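Side-chain contact in RNA-dependent RNA polymerase (Qualyub virus, PDB 6DX1), which probably acts as a deubiquitinase through its viral OTU-type cysteine protease domain, cleaving ubiquitin from conjugated proteins: residues S47-D52 against T139-L144. Sequence-based numbering, arbitrary orientation.
Sequences STFLYD and TAINLL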
loop_
_atom_site.group_PDB
_atom_site.type_symbol
_atom_site.label_atom_id
_atom_site.label_comp_id
_atom_site.label_asym_id
_atom_site.label_seq_id
_atom_site.Cartn_x
_atom_site.Cartn_y
_atom_site.Cartn_z
ATOM N N SER A 47 -2.533 -7.515 -5.514
ATOM C CA SER A 47 -2.819 -8.516 -6.541
ATOM C C SER A 47 -4.110 -8.200 -7.291
ATOM O O SER A 47 -4.186 -8.373 -8.514
ATOM C CB SER A 47 -2.889 -9.910 -5.907
ATOM O OG SER A 47 -3.193 -10.897 -6.897
ATOM N N THR A 48 -5.144 -7.741 -6.579
ATOM C CA THR A 48 -6.385 -7.383 -7.255
ATOM C C THR A 48 -6.158 -6.255 -8.254
ATOM O O THR A 48 -6.716 -6.271 -9.361
ATOM C CB THR A 48 -7.445 -7.007 -6.219
ATOM O OG1 THR A 48 -7.592 -8.097 -5.297
ATOM C CG2 THR A 48 -8.796 -6.754 -6.895
ATOM N N PHE A 49 -5.305 -5.291 -7.900
ATOM C CA PHE A 49 -4.988 -4.196 -8.815
ATOM C C PHE A 49 -4.263 -4.695 -10.063
ATOM O O PHE A 49 -4.595 -4.301 -11.193
ATOM C CB PHE A 49 -4.130 -3.153 -8.094
ATOM C CG PHE A 49 -3.627 -2.057 -9.003
ATOM C CD1 PHE A 49 -4.402 -0.936 -9.240
ATOM C CD2 PHE A 49 -2.381 -2.160 -9.605
ATOM C CE1 PHE A 49 -3.935 0.068 -10.082
ATOM C CE2 PHE A 49 -1.916 -1.158 -10.442
ATOM C CZ PHE A 49 -2.700 -0.052 -10.678
ATOM N N LEU A 50 -3.250 -5.544 -9.875
ATOM C CA LEU A 50 -2.396 -5.968 -10.984
ATOM C C LEU A 50 -3.055 -7.028 -11.857
ATOM O O LEU A 50 -2.879 -7.013 -13.083
ATOM C CB LEU A 50 -1.069 -6.509 -10.453
ATOM C CG LEU A 50 -0.150 -5.520 -9.736
ATOM C CD1 LEU A 50 1.016 -6.230 -9.064
ATOM C CD2 LEU A 50 0.347 -4.491 -10.738
ATOM N N TYR A 51 -3.802 -7.959 -11.251
ATOM C CA TYR A 51 -4.248 -9.175 -11.930
ATOM C C TYR A 51 -5.758 -9.354 -11.988
ATOM O O TYR A 51 -6.224 -10.344 -12.573
ATOM C CB TYR A 51 -3.638 -10.402 -11.235
ATOM C CG TYR A 51 -2.143 -10.346 -11.084
ATOM C CD1 TYR A 51 -1.556 -10.511 -9.842
ATOM C CD2 TYR A 51 -1.312 -10.131 -12.182
ATOM C CE1 TYR A 51 -0.189 -10.471 -9.686
ATOM C CE2 TYR A 51 0.058 -10.088 -12.037
ATOM C CZ TYR A 51 0.616 -10.248 -10.785
ATOM O OH TYR A 51 1.982 -10.211 -10.628
ATOM N N ASP A 52 -6.536 -8.442 -11.409
ATOM C CA ASP A 52 -7.993 -8.548 -11.295
ATOM C C ASP A 52 -8.427 -9.769 -10.488
ATOM O O ASP A 52 -9.562 -10.236 -10.627
ATOM C CB ASP A 52 -8.674 -8.552 -12.671
ATOM C CG ASP A 52 -8.341 -7.318 -13.481
ATOM O OD1 ASP A 52 -8.385 -6.206 -12.910
ATOM O OD2 ASP A 52 -8.019 -7.457 -14.680
ATOM N N THR A 139 -4.308 8.213 -10.054
ATOM C CA THR A 139 -3.111 7.555 -10.571
ATOM C C THR A 139 -2.462 6.653 -9.526
ATOM O O THR A 139 -1.243 6.432 -9.554
ATOM C CB THR A 139 -2.091 8.577 -11.057
ATOM O OG1 THR A 139 -1.508 9.240 -9.924
ATOM C CG2 THR A 139 -2.758 9.599 -11.982
ATOM N N ALA A 140 -3.253 6.142 -8.590
ATOM C CA ALA A 140 -2.695 5.405 -7.465
ATOM C C ALA A 140 -3.307 4.018 -7.353
ATOM O O ALA A 140 -4.400 3.736 -7.868
ATOM C CB ALA A 140 -2.912 6.149 -6.136
ATOM N N ILE A 141 -2.566 3.150 -6.668
ATOM C CA ILE A 141 -3.156 1.971 -6.045
ATOM C C ILE A 141 -3.739 2.441 -4.716
ATOM O O ILE A 141 -2.995 2.841 -3.817
ATOM C CB ILE A 141 -2.126 0.860 -5.829
ATOM C CG1 ILE A 141 -1.420 0.510 -7.142
ATOM C CG2 ILE A 141 -2.798 -0.373 -5.216
ATOM C CD1 ILE A 141 -0.337 -0.565 -6.990
ATOM N N ASN A 142 -5.058 2.415 -4.602
ATOM C CA ASN A 142 -5.775 2.876 -3.420
ATOM C C ASN A 142 -6.177 1.690 -2.558
ATOM O O ASN A 142 -6.854 0.781 -3.037
ATOM C CB ASN A 142 -7.024 3.664 -3.821
ATOM C CG ASN A 142 -6.687 4.933 -4.580
ATOM O OD1 ASN A 142 -6.417 5.969 -3.974
ATOM N ND2 ASN A 142 -6.681 4.857 -5.907
ATOM N N LEU A 143 -5.796 1.718 -1.281
ATOM C CA LEU A 143 -6.153 0.658 -0.348
ATOM C C LEU A 143 -6.985 1.225 0.797
ATOM O O LEU A 143 -6.711 2.324 1.301
ATOM C CB LEU A 143 -4.904 -0.023 0.226
ATOM C CG LEU A 143 -3.923 -0.693 -0.734
ATOM C CD1 LEU A 143 -3.016 -1.633 0.049
ATOM C CD2 LEU A 143 -4.645 -1.450 -1.833
ATOM N N LEU A 144 -8.002 0.479 1.218
ATOM C CA LEU A 144 -8.767 0.858 2.399
ATOM C C LEU A 144 -8.090 0.195 3.590
ATOM O O LEU A 144 -7.999 -1.038 3.652
ATOM C CB LEU A 144 -10.229 0.439 2.281
ATOM C CG LEU A 144 -11.159 1.020 3.345
ATOM C CD1 LEU A 144 -11.374 2.519 3.111
ATOM C CD2 LEU A 144 -12.504 0.288 3.379
#
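In this viral OTU protease fold, helix 41-51 packs on the mixed sheet, meeting strand 140-146 near the helix's C-terminal end; between residues 47-52 and 139-144 the contact rests almost wholly on Phe49 and Ile141. The nearest CA approach between the two segments, 7.0 Å, is between the CA atoms of these two residues. The helix residue turns its CB toward the strand; with CG anti to the backbone N, chi1 of 174° carries the ring out to the strand and chi2 of 87° turns its face to Ile141. CG1 of Ile141 sits over the middle of that face, 3.6 Å from the centroid of the Phe49 ring and just 4° off its normal, a CH-pi contact almost along the ring normal. The side chain continues over the same face to Ile141 CD1, which sits above the CD2-CE2 bond, 3.7 Å from Phe49 CD2. The two side chains cross at about a right angle. Ala140 adds little: its carbonyl O lies obliquely to the ring, 4.3 Å from Phe49 CE1.

Around this pair, Leu113 touches both Phe49 and Ile141, and Phe153 of strand 150-156 also packs on Phe49. Bonds to Thr114 and Ile116 of the neighbouring strand hold the backbone of Ile141 in the sheet, consistent with a well-defined place for its side chain. Across these two segments the attachment of helix to sheet is therefore apolar, resting on dispersion and CH-pi attraction rather than on polar bonds.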